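Side-chain contacts in uncharacterized protein POB3N (Chaetomium thermophilum var. thermophilum, PDB 4KHB), which probably forms the N-terminal, PH-like part of a subunit of FACT, a histone chaperone thought to reorganize nucleosomes during transcription, replication and repair, and pairs here with a Spt16 domain: residues 8-13 and 87-92; 22-25 and 30-33; 32-35 and 40-43; 62-67 and 72-77; 111-116 and 181-186. One frame throughout, in Å; residues are numbered along the deposited sequence.

Contact 1 of 5, residues 8-13 and 87-92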
# COMPACT_ATOMS: atom_id res chain seq x y z
N GLU H 8 -2.51 -23.85 -15.92
CA GLU H 8 -3.51 -22.80 -15.81
C GLU H 8 -2.86 -21.46 -16.13
O GLU H 8 -1.92 -21.04 -15.45
CB GLU H 8 -4.14 -22.76 -14.42
CG GLU H 8 -5.08 -23.91 -14.12
CD GLU H 8 -6.39 -23.78 -14.88
OE1 GLU H 8 -6.70 -22.66 -15.34
OE2 GLU H 8 -7.11 -24.79 -15.00
N SER H 9 -3.36 -20.80 -17.17
CA SER H 9 -2.73 -19.58 -17.65
C SER H 9 -3.65 -18.39 -17.45
O SER H 9 -4.87 -18.51 -17.54
CB SER H 9 -2.33 -19.73 -19.12
OG SER H 9 -1.67 -18.57 -19.58
N PHE H 10 -3.05 -17.23 -17.20
CA PHE H 10 -3.80 -16.01 -16.97
C PHE H 10 -3.08 -14.87 -17.68
O PHE H 10 -1.87 -14.72 -17.56
CB PHE H 10 -3.92 -15.72 -15.48
CG PHE H 10 -4.73 -16.74 -14.72
CD1 PHE H 10 -4.13 -17.87 -14.19
CD2 PHE H 10 -6.09 -16.56 -14.54
CE1 PHE H 10 -4.87 -18.81 -13.49
CE2 PHE H 10 -6.84 -17.49 -13.84
CZ PHE H 10 -6.23 -18.62 -13.32
N ASP H 11 -3.83 -14.07 -18.43
CA ASP H 11 -3.23 -13.02 -19.24
C ASP H 11 -3.33 -11.64 -18.60
O ASP H 11 -4.18 -11.42 -17.73
CB ASP H 11 -3.86 -13.01 -20.64
CG ASP H 11 -3.06 -13.82 -21.64
OD1 ASP H 11 -1.81 -13.67 -21.66
OD2 ASP H 11 -3.66 -14.59 -22.41
N HIS H 12 -2.46 -10.73 -19.04
CA HIS H 12 -2.48 -9.34 -18.61
C HIS H 12 -2.24 -9.19 -17.10
O HIS H 12 -2.99 -8.48 -16.42
CB HIS H 12 -3.79 -8.65 -19.02
CG HIS H 12 -3.66 -7.16 -19.16
ND1 HIS H 12 -2.79 -6.57 -20.04
CD2 HIS H 12 -4.29 -6.15 -18.51
CE1 HIS H 12 -2.89 -5.25 -19.94
NE2 HIS H 12 -3.80 -4.97 -19.02
N ILE H 13 -1.20 -9.83 -16.60
CA ILE H 13 -0.89 -9.80 -15.18
C ILE H 13 0.41 -9.03 -14.92
O ILE H 13 1.40 -9.22 -15.63
CB ILE H 13 -0.78 -11.23 -14.60
CG1 ILE H 13 -2.05 -12.03 -14.90
CG2 ILE H 13 -0.49 -11.19 -13.10
CD1 ILE H 13 -3.33 -11.40 -14.35
N ALA H 87 -8.37 -20.38 -6.58
CA ALA H 87 -8.57 -21.07 -5.32
C ALA H 87 -8.34 -22.57 -5.47
O ALA H 87 -7.77 -23.21 -4.58
CB ALA H 87 -9.97 -20.80 -4.77
N LYS H 88 -8.76 -23.13 -6.60
CA LYS H 88 -8.54 -24.54 -6.88
C LYS H 88 -7.06 -24.85 -7.08
O LYS H 88 -6.56 -25.87 -6.60
CB LYS H 88 -9.33 -24.99 -8.11
CG LYS H 88 -9.71 -26.47 -8.06
CD LYS H 88 -10.58 -26.89 -9.23
CE LYS H 88 -10.98 -28.35 -9.10
NZ LYS H 88 -11.99 -28.76 -10.12
N ILE H 89 -6.38 -23.97 -7.81
CA ILE H 89 -4.95 -24.11 -8.06
C ILE H 89 -4.15 -24.18 -6.76
O ILE H 89 -3.38 -25.11 -6.54
CB ILE H 89 -4.41 -22.93 -8.90
CG1 ILE H 89 -4.98 -22.98 -10.32
CG2 ILE H 89 -2.89 -22.92 -8.93
CD1 ILE H 89 -4.71 -21.72 -11.11
N PHE H 90 -4.34 -23.18 -5.90
CA PHE H 90 -3.60 -23.10 -4.64
C PHE H 90 -3.93 -24.24 -3.67
O PHE H 90 -3.06 -24.71 -2.94
CB PHE H 90 -3.80 -21.74 -3.97
CG PHE H 90 -2.90 -20.66 -4.51
CD1 PHE H 90 -3.27 -19.91 -5.62
CD2 PHE H 90 -1.66 -20.42 -3.92
CE1 PHE H 90 -2.44 -18.93 -6.12
CE2 PHE H 90 -0.82 -19.44 -4.42
CZ PHE H 90 -1.21 -18.69 -5.52
N LYS H 91 -5.19 -24.68 -3.67
CA LYS H 91 -5.60 -25.77 -2.78
C LYS H 91 -5.10 -27.13 -3.27
O LYS H 91 -4.48 -27.88 -2.51
CB LYS H 91 -7.12 -25.79 -2.60
CG LYS H 91 -7.61 -26.90 -1.67
CD LYS H 91 -9.12 -26.86 -1.47
CE LYS H 91 -9.86 -27.35 -2.70
NZ LYS H 91 -10.46 -26.22 -3.46
N ASN H 92 -5.36 -27.44 -4.54
CA ASN H 92 -5.01 -28.74 -5.09
C ASN H 92 -3.52 -28.95 -5.33
O ASN H 92 -3.00 -30.05 -5.16
CB ASN H 92 -5.78 -29.01 -6.39
CG ASN H 92 -7.28 -29.13 -6.18
OD1 ASN H 92 -7.75 -29.27 -5.05
ND2 ASN H 92 -8.03 -29.10 -7.27

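Contact 2 of 5, residues 22-25 and 30-33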
# COMPACT_ATOMS: atom_id res chain seq x y z
N GLY H 22 2.11 -9.23 -18.36
CA GLY H 22 2.74 -10.43 -18.86
C GLY H 22 1.84 -11.64 -18.70
O GLY H 22 0.69 -11.51 -18.29
N LYS H 23 2.37 -12.82 -19.01
CA LYS H 23 1.57 -14.04 -18.94
C LYS H 23 1.91 -14.84 -17.69
O LYS H 23 3.08 -15.11 -17.41
CB LYS H 23 1.81 -14.88 -20.20
CG LYS H 23 0.85 -16.04 -20.39
CD LYS H 23 1.10 -16.71 -21.74
CE LYS H 23 -0.01 -17.67 -22.11
NZ LYS H 23 0.31 -18.43 -23.34
N CYS H 24 0.88 -15.21 -16.94
CA CYS H 24 1.06 -15.96 -15.70
C CYS H 24 0.60 -17.40 -15.84
O CYS H 24 -0.58 -17.66 -16.10
CB CYS H 24 0.31 -15.28 -14.56
SG CYS H 24 0.70 -15.92 -12.91
N ARG H 25 1.52 -18.35 -15.67
CA ARG H 25 1.20 -19.77 -15.79
C ARG H 25 1.38 -20.53 -14.49
O ARG H 25 2.43 -20.44 -13.85
CB ARG H 25 2.04 -20.42 -16.90
CG ARG H 25 1.48 -20.14 -18.28
CD ARG H 25 2.53 -19.81 -19.33
NE ARG H 25 2.14 -20.37 -20.63
CZ ARG H 25 2.70 -20.03 -21.79
NH1 ARG H 25 3.64 -19.11 -21.83
NH2 ARG H 25 2.28 -20.60 -22.91
N GLY H 30 5.04 -25.17 -9.45
CA GLY H 30 5.21 -23.76 -9.12
C GLY H 30 4.63 -22.81 -10.15
O GLY H 30 3.79 -23.20 -10.96
N LEU H 31 5.06 -21.54 -10.12
CA LEU H 31 4.51 -20.55 -11.04
C LEU H 31 5.59 -19.82 -11.84
O LEU H 31 6.72 -19.63 -11.37
CB LEU H 31 3.55 -19.58 -10.33
CG LEU H 31 3.74 -18.08 -10.04
CD1 LEU H 31 4.98 -17.79 -9.23
CD2 LEU H 31 3.70 -17.20 -11.29
N GLY H 32 5.23 -19.42 -13.05
CA GLY H 32 6.12 -18.66 -13.90
C GLY H 32 5.41 -17.48 -14.52
O GLY H 32 4.24 -17.57 -14.92
N TRP H 33 6.12 -16.37 -14.61
CA TRP H 33 5.60 -15.15 -15.20
C TRP H 33 6.56 -14.68 -16.29
O TRP H 33 7.78 -14.70 -16.10
CB TRP H 33 5.41 -14.07 -14.14
CG TRP H 33 4.85 -12.80 -14.68
CD1 TRP H 33 3.53 -12.49 -14.87
CD2 TRP H 33 5.59 -11.65 -15.07
NE1 TRP H 33 3.41 -11.22 -15.37
CE2 TRP H 33 4.67 -10.68 -15.51
CE3 TRP H 33 6.96 -11.34 -15.11
CZ2 TRP H 33 5.06 -9.42 -15.97
CZ3 TRP H 33 7.35 -10.09 -15.56
CH2 TRP H 33 6.40 -9.15 -15.99

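Contact 3 of 5, residues 32-35 and 40-43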
# COMPACT_ATOMS: atom_id res chain seq x y z
N GLY H 32 5.23 -19.42 -13.05
CA GLY H 32 6.12 -18.66 -13.90
C GLY H 32 5.41 -17.48 -14.52
O GLY H 32 4.24 -17.57 -14.92
N TRP H 33 6.12 -16.37 -14.61
CA TRP H 33 5.60 -15.15 -15.20
C TRP H 33 6.56 -14.68 -16.29
O TRP H 33 7.78 -14.70 -16.10
CB TRP H 33 5.41 -14.07 -14.14
CG TRP H 33 4.85 -12.80 -14.68
CD1 TRP H 33 3.53 -12.49 -14.87
CD2 TRP H 33 5.59 -11.65 -15.07
NE1 TRP H 33 3.41 -11.22 -15.37
CE2 TRP H 33 4.67 -10.68 -15.51
CE3 TRP H 33 6.96 -11.34 -15.11
CZ2 TRP H 33 5.06 -9.42 -15.97
CZ3 TRP H 33 7.35 -10.09 -15.56
CH2 TRP H 33 6.40 -9.15 -15.99
N LYS H 34 6.00 -14.26 -17.42
CA LYS H 34 6.81 -13.83 -18.55
C LYS H 34 6.23 -12.52 -19.06
O LYS H 34 5.06 -12.45 -19.44
CB LYS H 34 6.82 -14.92 -19.64
CG LYS H 34 6.75 -14.44 -21.08
CD LYS H 34 7.89 -15.02 -21.90
CE LYS H 34 7.84 -16.55 -21.89
NZ LYS H 34 8.14 -17.17 -23.21
N PRO H 35 7.07 -11.46 -19.06
CA PRO H 35 6.71 -10.10 -19.48
C PRO H 35 6.48 -9.99 -20.98
O PRO H 35 7.04 -10.78 -21.74
CB PRO H 35 7.93 -9.26 -19.09
CG PRO H 35 9.03 -10.21 -18.83
CD PRO H 35 8.48 -11.59 -18.67
N GLU H 40 13.27 -10.07 -17.83
CA GLU H 40 13.55 -11.45 -17.43
C GLU H 40 12.30 -12.14 -16.88
O GLU H 40 11.46 -11.51 -16.23
CB GLU H 40 14.67 -11.48 -16.38
CG GLU H 40 15.80 -10.49 -16.66
CD GLU H 40 16.55 -10.79 -17.94
OE1 GLU H 40 16.49 -11.93 -18.43
OE2 GLU H 40 17.20 -9.86 -18.47
N THR H 41 12.18 -13.44 -17.16
CA THR H 41 11.06 -14.24 -16.66
C THR H 41 11.26 -14.56 -15.18
O THR H 41 12.40 -14.67 -14.72
CB THR H 41 10.89 -15.56 -17.44
OG1 THR H 41 11.92 -16.48 -17.06
CG2 THR H 41 10.96 -15.31 -18.95
N PHE H 42 10.16 -14.71 -14.44
CA PHE H 42 10.24 -15.00 -13.01
C PHE H 42 9.70 -16.39 -12.72
O PHE H 42 8.75 -16.85 -13.37
CB PHE H 42 9.44 -13.96 -12.22
CG PHE H 42 9.21 -14.32 -10.78
CD1 PHE H 42 10.17 -14.03 -9.83
CD2 PHE H 42 8.03 -14.93 -10.38
CE1 PHE H 42 9.97 -14.35 -8.50
CE2 PHE H 42 7.82 -15.26 -9.05
CZ PHE H 42 8.80 -14.97 -8.11
N THR H 43 10.32 -17.08 -11.76
CA THR H 43 9.93 -18.44 -11.40
C THR H 43 9.85 -18.57 -9.88
O THR H 43 10.64 -17.97 -9.15
CB THR H 43 10.93 -19.47 -11.98
OG1 THR H 43 10.88 -19.45 -13.41
CG2 THR H 43 10.61 -20.88 -11.49

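Contact 4 of 5, residues 62-67 and 72-77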
# COMPACT_ATOMS: atom_id res chain seq x y z
N GLU H 62 -5.65 -8.78 -6.97
CA GLU H 62 -4.28 -9.17 -6.68
C GLU H 62 -4.20 -10.51 -5.98
O GLU H 62 -4.94 -10.77 -5.03
CB GLU H 62 -3.62 -8.09 -5.81
CG GLU H 62 -2.19 -8.40 -5.40
CD GLU H 62 -1.68 -7.47 -4.32
OE1 GLU H 62 -2.07 -7.64 -3.15
OE2 GLU H 62 -0.88 -6.56 -4.65
N VAL H 63 -3.29 -11.37 -6.45
CA VAL H 63 -2.89 -12.54 -5.69
C VAL H 63 -1.55 -12.22 -5.04
O VAL H 63 -0.56 -12.00 -5.74
CB VAL H 63 -2.75 -13.79 -6.58
CG1 VAL H 63 -2.16 -14.94 -5.78
CG2 VAL H 63 -4.09 -14.18 -7.16
N LYS H 64 -1.53 -12.19 -3.72
CA LYS H 64 -0.28 -11.95 -2.99
C LYS H 64 0.24 -13.29 -2.48
O LYS H 64 -0.43 -13.95 -1.69
CB LYS H 64 -0.51 -10.99 -1.82
CG LYS H 64 0.75 -10.58 -1.09
CD LYS H 64 0.42 -10.02 0.29
CE LYS H 64 -0.24 -8.66 0.19
NZ LYS H 64 0.13 -7.77 1.32
N ILE H 65 1.43 -13.67 -2.93
CA ILE H 65 2.00 -14.95 -2.52
C ILE H 65 3.03 -14.78 -1.42
O ILE H 65 3.99 -14.01 -1.55
CB ILE H 65 2.62 -15.71 -3.71
CG1 ILE H 65 1.54 -16.07 -4.74
CG2 ILE H 65 3.28 -16.99 -3.24
CD1 ILE H 65 2.08 -16.64 -6.03
N LEU H 66 2.81 -15.50 -0.33
CA LEU H 66 3.70 -15.48 0.83
C LEU H 66 4.64 -16.67 0.76
O LEU H 66 4.20 -17.82 0.76
CB LEU H 66 2.87 -15.51 2.11
CG LEU H 66 1.71 -14.51 2.12
CD1 LEU H 66 0.69 -14.82 3.20
CD2 LEU H 66 2.24 -13.10 2.27
N GLN H 67 5.94 -16.39 0.68
CA GLN H 67 6.96 -17.43 0.61
C GLN H 67 7.16 -18.11 1.97
O GLN H 67 6.82 -17.54 3.00
CB GLN H 67 8.28 -16.83 0.10
CG GLN H 67 8.26 -16.41 -1.37
CD GLN H 67 9.50 -15.63 -1.78
OE1 GLN H 67 10.46 -15.52 -1.02
NE2 GLN H 67 9.48 -15.07 -2.98
N VAL H 72 7.27 -11.48 -0.30
CA VAL H 72 5.96 -11.40 -0.95
C VAL H 72 6.06 -11.26 -2.47
O VAL H 72 6.88 -10.50 -2.98
CB VAL H 72 5.08 -10.26 -0.37
CG1 VAL H 72 4.62 -10.60 1.03
CG2 VAL H 72 5.84 -8.95 -0.37
N ILE H 73 5.21 -12.00 -3.18
CA ILE H 73 5.11 -11.88 -4.63
C ILE H 73 3.73 -11.33 -4.96
O ILE H 73 2.71 -11.94 -4.61
CB ILE H 73 5.31 -13.24 -5.33
CG1 ILE H 73 6.67 -13.83 -4.97
CG2 ILE H 73 5.20 -13.08 -6.85
CD1 ILE H 73 7.85 -12.96 -5.39
N GLN H 74 3.70 -10.17 -5.61
CA GLN H 74 2.43 -9.52 -5.94
C GLN H 74 2.05 -9.67 -7.41
O GLN H 74 2.77 -9.21 -8.30
CB GLN H 74 2.49 -8.04 -5.54
CG GLN H 74 2.44 -7.80 -4.04
CD GLN H 74 2.80 -6.38 -3.65
OE1 GLN H 74 3.90 -6.11 -3.18
NE2 GLN H 74 1.87 -5.46 -3.87
N LEU H 75 0.91 -10.31 -7.64
CA LEU H 75 0.36 -10.46 -8.98
C LEU H 75 -1.03 -9.82 -9.06
O LEU H 75 -2.00 -10.39 -8.55
CB LEU H 75 0.26 -11.94 -9.34
CG LEU H 75 1.53 -12.79 -9.28
CD1 LEU H 75 1.19 -14.26 -9.19
CD2 LEU H 75 2.40 -12.53 -10.49
N ASP H 76 -1.13 -8.65 -9.69
CA ASP H 76 -2.44 -8.02 -9.86
C ASP H 76 -2.79 -7.87 -11.34
O ASP H 76 -1.92 -7.93 -12.21
CB ASP H 76 -2.55 -6.68 -9.11
CG ASP H 76 -1.57 -5.63 -9.60
OD1 ASP H 76 -0.72 -5.94 -10.46
OD2 ASP H 76 -1.65 -4.48 -9.12
N GLY H 77 -4.08 -7.68 -11.62
CA GLY H 77 -4.57 -7.58 -12.98
C GLY H 77 -5.54 -8.71 -13.27
O GLY H 77 -6.06 -8.83 -14.38

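Contact 5 of 5, residues 111-116 and 181-186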
# COMPACT_ATOMS: atom_id res chain seq x y z
N GLY H 111 -4.64 2.69 14.53
CA GLY H 111 -4.86 1.26 14.61
C GLY H 111 -3.66 0.52 15.17
O GLY H 111 -3.19 0.82 16.27
N LYS H 112 -3.15 -0.45 14.41
CA LYS H 112 -2.02 -1.26 14.87
C LYS H 112 -1.00 -1.48 13.75
O LYS H 112 -1.34 -1.97 12.67
CB LYS H 112 -2.53 -2.60 15.39
CG LYS H 112 -3.23 -2.53 16.74
CD LYS H 112 -2.27 -2.16 17.85
CE LYS H 112 -3.00 -1.49 19.01
NZ LYS H 112 -4.27 -2.19 19.36
N ALA H 113 0.25 -1.12 14.02
CA ALA H 113 1.34 -1.44 13.11
C ALA H 113 1.97 -2.75 13.57
O ALA H 113 2.59 -2.80 14.63
CB ALA H 113 2.37 -0.33 13.09
N GLU H 114 1.81 -3.80 12.77
CA GLU H 114 2.26 -5.12 13.18
C GLU H 114 3.39 -5.64 12.30
O GLU H 114 3.26 -5.71 11.08
CB GLU H 114 1.08 -6.10 13.19
CG GLU H 114 -0.25 -5.47 13.61
CD GLU H 114 -1.10 -6.40 14.46
OE1 GLU H 114 -0.55 -7.09 15.34
OE2 GLU H 114 -2.33 -6.44 14.24
N PHE H 115 4.49 -6.03 12.94
CA PHE H 115 5.63 -6.59 12.23
C PHE H 115 5.46 -8.09 12.04
O PHE H 115 5.72 -8.89 12.96
CB PHE H 115 6.93 -6.29 12.98
CG PHE H 115 7.35 -4.85 12.90
CD1 PHE H 115 6.88 -3.92 13.81
CD2 PHE H 115 8.24 -4.43 11.91
CE1 PHE H 115 7.27 -2.59 13.73
CE2 PHE H 115 8.63 -3.11 11.83
CZ PHE H 115 8.15 -2.19 12.74
N GLY H 116 5.04 -8.47 10.84
CA GLY H 116 4.85 -9.87 10.51
C GLY H 116 6.11 -10.53 9.99
O GLY H 116 7.22 -10.05 10.22
N ILE H 181 7.80 6.85 5.65
CA ILE H 181 6.59 6.77 6.47
C ILE H 181 6.99 6.83 7.94
O ILE H 181 7.94 6.17 8.36
CB ILE H 181 5.79 5.48 6.22
CG1 ILE H 181 5.57 5.26 4.73
CG2 ILE H 181 4.45 5.53 6.95
CD1 ILE H 181 4.67 4.09 4.40
N ARG H 182 6.26 7.63 8.72
CA ARG H 182 6.51 7.74 10.14
C ARG H 182 5.33 7.24 10.96
O ARG H 182 4.18 7.59 10.68
CB ARG H 182 6.84 9.19 10.50
CG ARG H 182 8.06 9.73 9.76
CD ARG H 182 8.47 11.10 10.27
NE ARG H 182 9.60 11.64 9.51
CZ ARG H 182 10.42 12.58 9.96
NH1 ARG H 182 10.24 13.09 11.17
NH2 ARG H 182 11.42 13.01 9.20
N PHE H 183 5.61 6.43 11.97
CA PHE H 183 4.55 5.88 12.81
C PHE H 183 4.72 6.38 14.23
O PHE H 183 5.84 6.49 14.73
CB PHE H 183 4.59 4.35 12.80
CG PHE H 183 4.32 3.74 11.45
CD1 PHE H 183 3.01 3.47 11.06
CD2 PHE H 183 5.36 3.43 10.59
CE1 PHE H 183 2.75 2.90 9.82
CE2 PHE H 183 5.10 2.87 9.35
CZ PHE H 183 3.80 2.60 8.97
N TYR H 184 3.60 6.69 14.89
CA TYR H 184 3.62 6.93 16.33
C TYR H 184 3.20 5.64 17.02
O TYR H 184 2.05 5.22 16.93
CB TYR H 184 2.70 8.08 16.71
CG TYR H 184 2.53 8.24 18.20
CD1 TYR H 184 3.55 8.78 18.97
CD2 TYR H 184 1.35 7.87 18.83
CE1 TYR H 184 3.41 8.93 20.33
CE2 TYR H 184 1.20 8.02 20.20
CZ TYR H 184 2.24 8.55 20.94
OH TYR H 184 2.10 8.70 22.30
N ILE H 185 4.15 5.03 17.73
CA ILE H 185 3.92 3.76 18.41
C ILE H 185 4.30 3.88 19.88
O ILE H 185 5.49 3.86 20.22
CB ILE H 185 4.73 2.62 17.77
CG1 ILE H 185 4.47 2.54 16.26
CG2 ILE H 185 4.41 1.29 18.44
CD1 ILE H 185 5.25 1.45 15.54
N PRO H 186 3.30 4.00 20.76
CA PRO H 186 3.58 4.14 22.20
C PRO H 186 4.25 2.90 22.79
O PRO H 186 4.12 1.80 22.24
CB PRO H 186 2.19 4.34 22.83
CG PRO H 186 1.18 4.25 21.74
CD PRO H 186 1.86 3.89 20.46

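Contact 1 of 5, residues 8-13 and 87-92
Ile-89 on helix 83-92 sets its terminal methyl against Glu-8 and Phe-10 of strand 8-11, a compact example of how one aliphatic tip can join a helix to a sheet. CD1 does most of the touching. It meets Phe-10 at the ring edge, in the plane of the ring, with CE1 at 3.8 Å; the two side chains approach from opposite directions, and the isoleucine meets the rim, not a face. The same methyl lies 3.5 Å from Glu-8 CB and 3.7 Å from Glu-8 CG, where the two side chains pass at a slant. Ile-89 is extended at its second torsion (chi2 169°), which carries CD1 well out from the helix backbone. Glu-8 bends beyond CG (chi2 -72°), turning its carboxylate aside while CB and CG stay against Ile-89; OE1 forms a salt bridge with Arg-85, one helical turn before Ile-89. Arg-85 also makes a cation-pi contact with Phe-10. Cutting Ile-89 back to an alanine would probably open a gap between the helix and the edge of Phe-10, leaving the ring less firmly fixed. Ile-89 also packs on Phe-26 of strand 22-27 and on Tyr-94, Phe-10 meets Phe-78 edge-to-face, and the next helix residue, Phe-90, turns to Val-63 and Ile-65 of strand 61-66; the helix thus touches both sheets, consistent with the C-terminal helix that caps one end of a PH-like fold.

Contact 2 of 5, residues 22-25 and 30-33
Arg-25 and Gly-32 form the hydrogen-bonded pair of this antiparallel hairpin, and each peptide satisfies the other. Arg-25 N gives to Gly-32 O at 2.9 Å, an almost perfectly straight bond (177° at the hydrogen), and Gly-32 N returns one to Arg-25 O at 3.1 Å. Arg-25 O has a further, weaker visitor, the CA-H of Leu-31. Beside them Cys-24 and Trp-33 make the non-hydrogen-bonded pair, where the carbonyl of Lys-23 takes a CA-H...O contact from Trp-33 CA at 3.4 Å. Outward-facing peptide groups bond to the flanking strands, Cys-24 with Phe-10 and Leu-31 with Leu-44.

The side chains on the Cys-24 face are apolar. With SG anti to its backbone N (chi1 -169°), Cys-24 places the sulfur 3.6 Å from Leu-31 CD2, while its CB stands at the edge of the indole, 4.3 Å from Trp-33 CD1. The indole reaches obliquely to the start of strand 22-27, Trp-33 NE1 lying 3.6 Å from Gly-22 CA, and a side chain at Gly-22 would collide with the six-membered ring. The N-H of that indole is spent on Ile-13 O, outside the hairpin. A leucine in place of Trp-33 would probably strip this carbonyl of its donor and open a gap beside Gly-22.

The backbone amides thus carry the hydrogen bonds between the strands, and the indole NE1, on a buried residue and satisfied by Ile-13 O, adds a link from the hairpin to strand 13-15 of the other sheet.

Contact 3 of 5, residues 32-35 and 40-43
Trp-33 and Phe-42 face each other as an antiparallel hydrogen-bonded pair, with Trp-33 N giving to Phe-42 O at 2.9 Å and Phe-42 N giving to Trp-33 O at 2.9 Å, the second donor in the carbonyl plane and the first tilted 21° from it. Phe-42 O also receives the CA-H of Gly-32 at 3.2 Å, in the adjacent non-hydrogen-bonded pair of Gly-32 with Thr-43.

The two aromatic side chains start from the same face of the sheet, their CB atoms 4.5 Å apart, yet their rings do not stack. They diverge: the indole heads along its own strand toward the hairpin loop, and the phenyl ring heads off to Ile-73 of strand 72-78. Pro-35 comes back over the indole, with its N above one face and offset toward the rim, while the carbonyl of Glu-40 stands near the ring plane at the edge, 4.4 Å from Trp-33 CZ3. That same Glu-40 O reaches the proline ring, 3.8 Å from Pro-35 CG. A proline has no N-H to offer, and the ladder of backbone bonds gives way here to van der Waals contact. On the other face Thr-41 turns CG2 toward the lysine, 4.2 Å from Lys-34 CB, because the methyl sits anti to its own carbonyl carbon, and Thr-41 CB rests 3.5 Å from Trp-33 O.

Such a pairing belongs to a beta hairpin closed by a short loop, here the third and fourth strands of the up-and-down first sheet of a PH-like domain.

Contact 4 of 5, residues 62-67 and 72-77
Ile-65 and Ile-73 form the apolar centre of this hairpin, directly opposite each other with CB atoms 4.0 Å apart. Ile-65 CD1 slants across to Leu-75 CD1 at 4.1 Å, and Val-63, opposite Leu-75, continues the same row. Beneath the side chains four backbone bonds hold the strands, two for the pair Ile-65 and Ile-73 and two for Val-63 and Leu-75. On the reverse face Leu-66 and Val-72 lie side by side, Leu-66 CD2 being 3.7 Å from Val-72 CG1.

Farther along that face the contact becomes polar. Gln-74 NE2 donates to Glu-62 OE2 at 3.1 Å on the syn side, 31° out of the carboxylate plane, with the amide and carboxylate planes almost perpendicular (88°). The extended Glu-62 chain, CG anti to the backbone N (chi1 178°), brings the oxygen there. The amide is gripped further: NE2 also bonds to Met-41 O of the SPT16D chain, and OE1 accepts from Lys-170, while Lys-64 makes a salt bridge with Glu-119.

This is a hairpin of the second sheet of a PH-like domain, with an apolar inner face packed on helix 83-92 and strand 13-15 and an outer face that is apolar at Leu-66 and Val-72 and polar toward Glu-62, where the partners are the second domain and SPT16D.

Contact 5 of 5, residues 111-116 and 181-186
Ile-185 and Phe-183 meet Ala-113 across the second PH-like domain, where strand 112-115 of one three-stranded antiparallel sheet approaches strand 177-184 of the other. The strands stay well apart, the nearest CA atoms, those of Ala-113 and Ile-185, being 7.9 Å from each other, and side chains alone span the distance.

The isoleucine can be followed outward. Its CB still stands 6.0 Å from Ala-113 CB, and the branch methyl CG2 brings nothing closer to Ala-113. CG1, set anti to the carbonyl carbon (chi1 -53°), turns in and passes 3.9 Å from Phe-183 CB of its own segment. From there the extended second torsion (chi2 179°) carries CD1 to the contact itself, 4.2 Å from Ala-113 CB. Ile-185 CD1 also comes within 4.9 Å of Phe-115 CE1, just beyond touching. Ala-113 has only its methyl to offer, and Phe-183 meets that methyl obliquely, CD1 at 4.4 Å. The packing is therefore light: one methyl, Ala-113 CB, is met by the tip of Ile-185 and by the Phe-183 ring.

Other strands complete it: Ala-113 rests on Phe-122, Phe-183 on Leu-120, Phe-130 and Val-150, and Ile-185 on Ile-148. The partner subunit enters as well, since Gly-111 and residues 181-184 pair in an antiparallel ladder with a strand of the SPT16D chain, which carries the sheet on across the interface. One residue of that chain touches both sides of the contact: His-91 of SPT16D takes a hydrogen bond on ND1 from Ala-113 N and packs against Ile-185.

From the N terminus, contact 1 closes the longest loop, bringing helix 83-92 back onto strand 8-11 and enclosing contacts 2, 3 and 4. Contacts 2 and 3 are successive hairpins that share Gly-32 and Trp-33 on strand 30-35, so the first sheet grows strand by strand from 8-11 to 42-45. Contact 4 follows in series as a hairpin of the second sheet; Cys-24 and Phe-42 from the first sheet pack on its Leu-75 and Ile-73, and Phe-90 covers it from the helix. Contact 5 opens only after contact 1 has closed. It ties the two sheets of the second domain, its centre about 33 Å from that of contact 1.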